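Local coordinates for exopolysaccharide biosynthesis protein (Pantoea stewartii subsp. stewartii DC283, PDB 6TGF) that modifies glycan biofilm, probably by hydrolysing exopolysaccharide, and has a bacteriophage tailspike-like parallel beta-helix fold, at residues G556-F569 with A634-A648. Numbering follows the deposited sequence.
With EDO (1,2-ethanediol), chain C.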
ATOM      1  N   GLY B 556       2.974  41.379 -22.611  1.00 43.45           N
ATOM      2  CA  GLY B 556       4.132  40.957 -23.424  1.00 43.01           C
ATOM      3  C   GLY B 556       4.216  39.446 -23.584  1.00 42.54           C
ATOM      4  O   GLY B 556       5.152  38.988 -24.270  1.00 42.34           O
ATOM      5  N   ASP B 557       3.286  38.697 -22.977  1.00 42.24           N
ATOM      6  CA  ASP B 557       3.202  37.214 -23.082  1.00 41.68           C
ATOM      7  C   ASP B 557       2.974  36.833 -24.549  1.00 41.20           C
ATOM      8  O   ASP B 557       2.016  37.356 -25.145  1.00 41.51           O
ATOM      9  CB  ASP B 557       2.095  36.647 -22.189  1.00 41.66           C
ATOM     10  CG  ASP B 557       2.465  36.543 -20.719  1.00 41.81           C
ATOM     11  OD1 ASP B 557       3.664  36.668 -20.401  1.00 41.87           O
ATOM     12  OD2 ASP B 557       1.549  36.337 -19.899  1.00 41.99           O
ATOM     13  N   SER B 558       3.826  35.960 -25.099  1.00 40.53           N
ATOM     14  CA  SER B 558       3.793  35.503 -26.514  1.00 40.05           C
ATOM     15  C   SER B 558       3.211  34.087 -26.602  1.00 39.60           C
ATOM     16  O   SER B 558       3.600  33.234 -25.782  1.00 39.46           O
ATOM     17  CB  SER B 558       5.165  35.567 -27.141  1.00 39.92           C
ATOM     18  OG  SER B 558       5.483  36.893 -27.536  1.00 40.09           O
ATOM     19  N   TRP B 559       2.304  33.869 -27.561  1.00 39.30           N
ATOM     20  CA  TRP B 559       1.763  32.545 -27.971  1.00 38.89           C
ATOM     21  C   TRP B 559       2.131  32.290 -29.437  1.00 38.65           C
ATOM     22  O   TRP B 559       2.076  33.250 -30.231  1.00 38.87           O
ATOM     23  CB  TRP B 559       0.241  32.484 -27.786  1.00 38.95           C
ATOM     24  CG  TRP B 559      -0.239  32.663 -26.381  1.00 38.98           C
ATOM     25  CD1 TRP B 559      -0.516  33.841 -25.750  1.00 39.25           C
ATOM     26  CD2 TRP B 559      -0.539  31.624 -25.433  1.00 38.88           C
ATOM     27  NE1 TRP B 559      -0.952  33.607 -24.473  1.00 39.33           N
ATOM     28  CE2 TRP B 559      -0.975  32.257 -24.249  1.00 39.06           C
ATOM     29  CE3 TRP B 559      -0.473  30.226 -25.462  1.00 38.72           C
ATOM     30  CZ2 TRP B 559      -1.341  31.539 -23.111  1.00 39.00           C
ATOM     31  CZ3 TRP B 559      -0.833  29.517 -24.338  1.00 38.70           C
ATOM     32  CH2 TRP B 559      -1.262  30.167 -23.180  1.00 38.82           C
ATOM     33  N   GLU B 560       2.484  31.046 -29.774  1.00 38.30           N
ATOM     34  CA  GLU B 560       2.608  30.563 -31.175  1.00 38.15           C
ATOM     35  C   GLU B 560       1.764  29.294 -31.328  1.00 38.10           C
ATOM     36  O   GLU B 560       2.169  28.251 -30.785  1.00 37.96           O
ATOM     37  CB  GLU B 560       4.068  30.304 -31.551  1.00 38.01           C
ATOM     38  CG  GLU B 560       4.252  29.873 -32.996  1.00 37.96           C
ATOM     39  CD  GLU B 560       5.688  29.583 -33.394  1.00 37.83           C
ATOM     40  OE1 GLU B 560       6.300  30.439 -34.060  1.00 37.84           O
ATOM     41  OE2 GLU B 560       6.191  28.498 -33.042  1.00 37.76           O
ATOM     42  N   ILE B 561       0.630  29.397 -32.028  1.00 38.26           N
ATOM     43  CA  ILE B 561      -0.262  28.252 -32.376  1.00 38.30           C
ATOM     44  C   ILE B 561       0.182  27.695 -33.731  1.00 38.41           C
ATOM     45  O   ILE B 561      -0.048  28.373 -34.754  1.00 38.61           O
ATOM     46  CB  ILE B 561      -1.743  28.679 -32.394  1.00 38.44           C
ATOM     47  CG1 ILE B 561      -2.219  29.142 -31.015  1.00 38.45           C
ATOM     48  CG2 ILE B 561      -2.622  27.563 -32.945  1.00 38.60           C
ATOM     49  CD1 ILE B 561      -3.480  29.974 -31.052  1.00 38.75           C
ATOM     50  N   GLU B 562       0.803  26.512 -33.724  1.00 38.28           N
ATOM     51  CA  GLU B 562       1.179  25.754 -34.946  1.00 38.43           C
ATOM     52  C   GLU B 562      -0.013  24.891 -35.371  1.00 38.93           C
ATOM     53  O   GLU B 562      -0.365  23.965 -34.615  1.00 38.91           O
ATOM     54  CB  GLU B 562       2.413  24.889 -34.684  1.00 38.22           C
ATOM     55  CG  GLU B 562       2.810  24.017 -35.861  1.00 38.21           C
ATOM     56  CD  GLU B 562       3.955  23.062 -35.581  1.00 38.03           C
ATOM     57  OE1 GLU B 562       4.287  22.265 -36.476  1.00 38.10           O
ATOM     58  OE2 GLU B 562       4.506  23.109 -34.464  1.00 37.91           O
ATOM     59  N   VAL B 563      -0.612  25.199 -36.525  1.00 39.68           N
ATOM     60  CA  VAL B 563      -1.617  24.329 -37.206  1.00 40.49           C
ATOM     61  C   VAL B 563      -0.844  23.370 -38.114  1.00 41.16           C
ATOM     62  O   VAL B 563      -0.598  23.726 -39.284  1.00 41.22           O
ATOM     63  CB  VAL B 563      -2.662  25.149 -37.989  1.00 40.49           C
ATOM     64  CG1 VAL B 563      -3.698  24.257 -38.660  1.00 40.63           C
ATOM     65  CG2 VAL B 563      -3.347  26.179 -37.103  1.00 40.61           C
ATOM     66  N   PHE B 564      -0.449  22.213 -37.574  1.00 41.92           N
ATOM     67  CA  PHE B 564       0.321  21.163 -38.288  1.00 42.72           C
ATOM     68  C   PHE B 564      -0.633  20.337 -39.155  1.00 43.76           C
ATOM     69  O   PHE B 564      -1.749  20.040 -38.694  1.00 44.05           O
ATOM     70  CB  PHE B 564       1.080  20.276 -37.300  1.00 42.61           C
ATOM     71  CG  PHE B 564       1.853  19.158 -37.950  1.00 42.77           C
ATOM     72  CD1 PHE B 564       3.000  19.430 -38.679  1.00 42.80           C
ATOM     73  CD2 PHE B 564       1.427  17.843 -37.851  1.00 42.98           C
ATOM     74  CE1 PHE B 564       3.710  18.407 -39.289  1.00 42.91           C
ATOM     75  CE2 PHE B 564       2.141  16.821 -38.460  1.00 43.15           C
ATOM     76  CZ  PHE B 564       3.280  17.106 -39.179  1.00 43.07           C
ATOM     77  N   GLY B 565      -0.183  19.967 -40.358  1.00 44.85           N
ATOM     78  CA  GLY B 565      -0.991  19.300 -41.397  1.00 46.08           C
ATOM     79  C   GLY B 565      -1.115  20.181 -42.627  1.00 47.02           C
ATOM     80  O   GLY B 565      -0.594  21.311 -42.588  1.00 47.21           O
ATOM     81  N   GLN B 566      -1.791  19.700 -43.675  1.00 48.48           N
ATOM     82  CA  GLN B 566      -1.846  20.389 -44.993  1.00 49.55           C
ATOM     83  C   GLN B 566      -3.259  20.335 -45.586  1.00 50.75           C
ATOM     84  O   GLN B 566      -4.079  19.518 -45.118  1.00 51.20           O
ATOM     85  CB  GLN B 566      -0.844  19.754 -45.958  1.00 49.67           C
ATOM     86  CG  GLN B 566      -1.208  18.340 -46.385  1.00 50.09           C
ATOM     87  CD  GLN B 566      -0.483  17.938 -47.644  1.00 50.50           C
ATOM     88  OE1 GLN B 566       0.681  17.547 -47.611  1.00 50.71           O
ATOM     89  NE2 GLN B 566      -1.174  18.028 -48.768  1.00 50.91           N
ATOM     90  N   SER B 567      -3.505  21.181 -46.591  1.00 51.87           N
ATOM     91  CA  SER B 567      -4.702  21.169 -47.473  1.00 53.22           C
ATOM     92  C   SER B 567      -4.441  20.236 -48.663  1.00 54.47           C
ATOM     93  O   SER B 567      -3.270  20.128 -49.082  1.00 54.17           O
ATOM     94  CB  SER B 567      -5.053  22.565 -47.926  1.00 53.07           C
ATOM     95  OG  SER B 567      -6.043  22.542 -48.944  1.00 53.48           O
ATOM     96  N   GLN B 568      -5.499  19.601 -49.180  1.00 55.94           N
ATOM     97  CA  GLN B 568      -5.459  18.578 -50.262  1.00 57.29           C
ATOM     98  C   GLN B 568      -4.866  17.273 -49.715  1.00 58.14           C
ATOM     99  O   GLN B 568      -4.066  17.332 -48.760  1.00 57.67           O
ATOM    100  CB  GLN B 568      -4.637  19.051 -51.466  1.00 57.46           C
ATOM    101  CG  GLN B 568      -4.990  20.446 -51.969  1.00 57.25           C
ATOM    102  CD  GLN B 568      -6.408  20.553 -52.476  1.00 57.48           C
ATOM    103  OE1 GLN B 568      -7.027  19.570 -52.875  1.00 57.75           O
ATOM    104  NE2 GLN B 568      -6.935  21.766 -52.468  1.00 57.37           N
ATOM    105  N   PHE B 569      -5.261  16.141 -50.301  1.00 59.76           N
ATOM    106  CA  PHE B 569      -4.658  14.800 -50.074  1.00 60.79           C
ATOM    107  C   PHE B 569      -4.785  13.950 -51.346  1.00 62.12           C
ATOM    108  O   PHE B 569      -4.814  12.710 -51.240  1.00 62.53           O
ATOM    109  CB  PHE B 569      -5.312  14.122 -48.866  1.00 60.78           C
ATOM    110  CG  PHE B 569      -6.818  14.084 -48.917  1.00 61.20           C
ATOM    111  CD1 PHE B 569      -7.569  15.136 -48.422  1.00 61.12           C
ATOM    112  CD2 PHE B 569      -7.486  13.001 -49.466  1.00 61.84           C
ATOM    113  CE1 PHE B 569      -8.955  15.105 -48.469  1.00 61.56           C
ATOM    114  CE2 PHE B 569      -8.872  12.972 -49.513  1.00 62.27           C
ATOM    115  CZ  PHE B 569      -9.603  14.023 -49.015  1.00 62.04           C
ATOM    116  N   ALA B 634      -8.813  25.492 -44.534  1.00 54.15           N
ATOM    117  CA  ALA B 634      -8.804  25.351 -46.010  1.00 54.63           C
ATOM    118  C   ALA B 634      -9.760  24.238 -46.449  1.00 55.32           C
ATOM    119  O   ALA B 634     -10.158  23.420 -45.602  1.00 55.27           O
ATOM    120  CB  ALA B 634      -7.401  25.072 -46.490  1.00 54.42           C
ATOM    121  N   GLY B 635     -10.115  24.220 -47.736  1.00 55.91           N
ATOM    122  CA  GLY B 635     -10.876  23.122 -48.361  1.00 56.64           C
ATOM    123  C   GLY B 635     -10.017  21.877 -48.491  1.00 56.79           C
ATOM    124  O   GLY B 635      -8.833  22.018 -48.862  1.00 56.38           O
ATOM    125  N   TRP B 636     -10.582  20.707 -48.178  1.00 57.43           N
ATOM    126  CA  TRP B 636      -9.927  19.374 -48.287  1.00 57.70           C
ATOM    127  C   TRP B 636      -8.660  19.318 -47.425  1.00 56.44           C
ATOM    128  O   TRP B 636      -7.650  18.767 -47.908  1.00 56.50           O
ATOM    129  CB  TRP B 636      -9.612  19.037 -49.751  1.00 58.57           C
ATOM    130  CG  TRP B 636     -10.816  18.934 -50.636  1.00 59.57           C
ATOM    131  CD1 TRP B 636     -11.067  19.655 -51.766  1.00 59.81           C
ATOM    132  CD2 TRP B 636     -11.937  18.048 -50.468  1.00 60.50           C
ATOM    133  NE1 TRP B 636     -12.264  19.280 -52.314  1.00 60.71           N
ATOM    134  CE2 TRP B 636     -12.822  18.297 -51.538  1.00 61.05           C
ATOM    135  CE3 TRP B 636     -12.279  17.073 -49.522  1.00 60.80           C
ATOM    136  CZ2 TRP B 636     -14.024  17.606 -51.685  1.00 61.78           C
ATOM    137  CZ3 TRP B 636     -13.468  16.390 -49.668  1.00 61.44           C
ATOM    138  CH2 TRP B 636     -14.326  16.655 -50.736  1.00 62.00           C
ATOM    139  N   THR B 637      -8.704  19.864 -46.205  1.00 55.18           N
ATOM    140  CA  THR B 637      -7.675  19.631 -45.156  1.00 54.04           C
ATOM    141  C   THR B 637      -8.213  18.539 -44.233  1.00 53.56           C
ATOM    142  O   THR B 637      -9.087  18.786 -43.403  1.00 53.66           O
ATOM    143  CB  THR B 637      -7.240  20.927 -44.458  1.00 53.47           C
ATOM    144  OG1 THR B 637      -6.270  20.590 -43.467  1.00 52.95           O
ATOM    145  CG2 THR B 637      -8.366  21.687 -43.801  1.00 53.69           C
ATOM    146  N   PRO B 638      -7.718  17.289 -44.378  1.00 52.71           N
ATOM    147  CA  PRO B 638      -8.352  16.122 -43.762  1.00 52.34           C
ATOM    148  C   PRO B 638      -8.087  15.966 -42.256  1.00 51.01           C
ATOM    149  O   PRO B 638      -8.901  15.356 -41.588  1.00 51.10           O
ATOM    150  CB  PRO B 638      -7.726  14.957 -44.545  1.00 52.82           C
ATOM    151  CG  PRO B 638      -6.341  15.454 -44.900  1.00 52.62           C
ATOM    152  CD  PRO B 638      -6.506  16.939 -45.137  1.00 52.49           C
ATOM    153  N   SER B 639      -6.965  16.501 -41.766  1.00 49.49           N
ATOM    154  CA  SER B 639      -6.528  16.404 -40.348  1.00 48.42           C
ATOM    155  C   SER B 639      -5.449  17.454 -40.063  1.00 47.14           C
ATOM    156  O   SER B 639      -4.356  17.353 -40.655  1.00 46.70           O
ATOM    157  CB  SER B 639      -6.038  15.015 -40.029  1.00 48.54           C
ATOM    158  OG  SER B 639      -5.013  14.616 -40.929  1.00 48.54           O
ATOM    159  N   ALA B 640      -5.755  18.421 -39.192  1.00 46.15           N
ATOM    160  CA  ALA B 640      -4.839  19.501 -38.758  1.00 45.16           C
ATOM    161  C   ALA B 640      -4.689  19.463 -37.234  1.00 44.22           C
ATOM    162  O   ALA B 640      -5.702  19.662 -36.536  1.00 44.27           O
ATOM    163  CB  ALA B 640      -5.359  20.838 -39.229  1.00 45.30           C
ATOM    164  N   ALA B 641      -3.467  19.215 -36.748  1.00 43.18           N
ATOM    165  CA  ALA B 641      -3.116  19.120 -35.311  1.00 42.29           C
ATOM    166  C   ALA B 641      -2.723  20.507 -34.789  1.00 41.42           C
ATOM    167  O   ALA B 641      -1.829  21.132 -35.389  1.00 41.28           O
ATOM    168  CB  ALA B 641      -2.001  18.120 -35.118  1.00 42.09           C
ATOM    169  N   ILE B 642      -3.376  20.965 -33.717  1.00 40.86           N
ATOM    170  CA  ILE B 642      -3.082  22.266 -33.043  1.00 40.37           C
ATOM    171  C   ILE B 642      -2.020  22.006 -31.969  1.00 39.67           C
ATOM    172  O   ILE B 642      -2.284  21.202 -31.053  1.00 39.65           O
ATOM    173  CB  ILE B 642      -4.361  22.911 -32.465  1.00 40.53           C
ATOM    174  CG1 ILE B 642      -5.191  23.631 -33.534  1.00 40.82           C
ATOM    175  CG2 ILE B 642      -4.026  23.865 -31.327  1.00 40.44           C
ATOM    176  CD1 ILE B 642      -5.377  22.870 -34.826  1.00 41.05           C
ATOM    177  N   MET B 643      -0.863  22.661 -32.093  1.00 38.96           N
ATOM    178  CA  MET B 643       0.286  22.537 -31.157  1.00 38.44           C
ATOM    179  C   MET B 643       0.800  23.944 -30.837  1.00 37.53           C
ATOM    180  O   MET B 643       0.937  24.748 -31.776  1.00 37.65           O
ATOM    181  CB  MET B 643       1.388  21.673 -31.777  1.00 38.80           C
ATOM    182  CG  MET B 643       0.899  20.270 -32.118  1.00 39.47           C
ATOM    183  SD  MET B 643       2.136  19.195 -32.887  1.00 40.26           S
ATOM    184  CE  MET B 643       2.630  20.209 -34.276  1.00 40.11           C
ATOM    185  N   ILE B 644       1.037  24.231 -29.553  1.00 36.49           N
ATOM    186  CA  ILE B 644       1.192  25.616 -29.019  1.00 35.71           C
ATOM    187  C   ILE B 644       2.503  25.728 -28.232  1.00 35.12           C
ATOM    188  O   ILE B 644       2.852  24.773 -27.513  1.00 34.97           O
ATOM    189  CB  ILE B 644      -0.034  26.001 -28.162  1.00 35.69           C
ATOM    190  CG1 ILE B 644      -1.344  25.780 -28.925  1.00 35.77           C
ATOM    191  CG2 ILE B 644       0.093  27.430 -27.651  1.00 35.77           C
ATOM    192  CD1 ILE B 644      -2.597  26.039 -28.117  1.00 35.93           C
ATOM    193  N   LYS B 645       3.196  26.860 -28.393  1.00 34.76           N
ATOM    194  CA  LYS B 645       4.323  27.321 -27.539  1.00 34.58           C
ATOM    195  C   LYS B 645       3.906  28.638 -26.876  1.00 34.62           C
ATOM    196  O   LYS B 645       3.116  29.376 -27.494  1.00 34.89           O
ATOM    197  CB  LYS B 645       5.594  27.500 -28.373  1.00 34.44           C
ATOM    198  CG  LYS B 645       6.176  26.215 -28.944  1.00 34.37           C
ATOM    199  CD  LYS B 645       7.218  26.448 -30.012  1.00 34.39           C
ATOM    200  CE  LYS B 645       7.829  25.161 -30.523  1.00 34.42           C
ATOM    201  NZ  LYS B 645       9.124  25.401 -31.200  1.00 34.52           N
ATOM    202  N   SER B 646       4.408  28.920 -25.670  1.00 34.57           N
ATOM    203  CA  SER B 646       4.000  30.092 -24.850  1.00 34.80           C
ATOM    204  C   SER B 646       5.141  30.546 -23.934  1.00 34.96           C
ATOM    205  O   SER B 646       5.884  29.679 -23.434  1.00 35.20           O
ATOM    206  CB  SER B 646       2.761  29.776 -24.054  1.00 34.89           C
ATOM    207  OG  SER B 646       2.244  30.945 -23.438  1.00 35.16           O
ATOM    208  N   THR B 647       5.252  31.863 -23.727  1.00 35.22           N
ATOM    209  CA  THR B 647       6.158  32.520 -22.745  1.00 35.31           C
ATOM    210  C   THR B 647       5.399  32.779 -21.436  1.00 35.42           C
ATOM    211  O   THR B 647       6.046  33.186 -20.452  1.00 35.55           O
ATOM    212  CB  THR B 647       6.714  33.841 -23.292  1.00 35.52           C
ATOM    213  OG1 THR B 647       5.661  34.806 -23.304  1.00 35.63           O
ATOM    214  CG2 THR B 647       7.298  33.704 -24.681  1.00 35.40           C
ATOM    215  N   ALA B 648       4.079  32.563 -21.437  1.00 35.46           N
ATOM    216  CA  ALA B 648       3.166  32.832 -20.301  1.00 35.64           C
ATOM    217  C   ALA B 648       3.504  31.908 -19.124  1.00 35.64           C
ATOM    218  O   ALA B 648       3.931  30.759 -19.363  1.00 35.24           O
ATOM    219  CB  ALA B 648       1.735  32.665 -20.746  1.00 35.65           C
TER
HETATM  220  C1  EDO C 808     -10.039  15.483 -53.336  1.00 69.51           C
HETATM  221  O1  EDO C 808     -11.137  15.528 -52.445  1.00 69.45           O
HETATM  222  C2  EDO C 808      -9.150  16.672 -53.234  1.00 69.61           C
HETATM  223  O2  EDO C 808      -7.897  16.424 -52.616  1.00 69.17           O
HETATM  224  O   HOH W   1       7.980  26.155 -33.830  1.00 39.53           O
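Glu560 and Lys645, Glu562 and Met643, and Phe564 and Ala641 form three antiparallel hydrogen-bonded pairs, each joined by reciprocal N-H to O=C bonds, which zip strand 558-564 to strand 637-646. Both belong to an antiparallel sheet that follows the parallel beta-helix in the chain, flanked by strands 589-597 and 534-537. At one end Thr647 replaces a backbone acceptor: its OG1, turned to face Ser558 by a chi1 of 72°, takes the Ser558 N-H at 2.8 Å, while Thr647 N donates to Ser558 O. That hydroxyl is also bonded to Ser639 OG of the second subunit. Next to it, Ser646 OG accepts from Ala648 N in an ST turn, and Ser646 CB sits over the six-membered ring of Trp559, 3.8 Å from its centroid. Beyond the strand pairing, Thr637 OG1 donates to Gln566 O at 2.9 Å from above the carbonyl plane, and Ser567 OG to Gly635 O at 2.8 Å, nearly end-on. A backbone bond from Gln568 N to Trp636 O, bent at the hydrogen (130°), adds to them.

On the face carrying Glu560 and Glu562, Met643 CE packs 3.4 Å from both Glu562 CD and Phe564 CB. With Glu560 OE2 and Lys645 NZ 4.6 Å apart, a water bridges them. Both carboxylates are buried and met by charges: Glu560 OE2 by Arg590 of the second subunit, Glu562 OE1 by Arg590 of its own chain and OE2 by Lys645 of the third, just as Lys645 NZ meets Glu562 of the second. Salt bridges to both neighbours, beside the Thr647-Ser639 bond, are consistent with a part in holding the trimer.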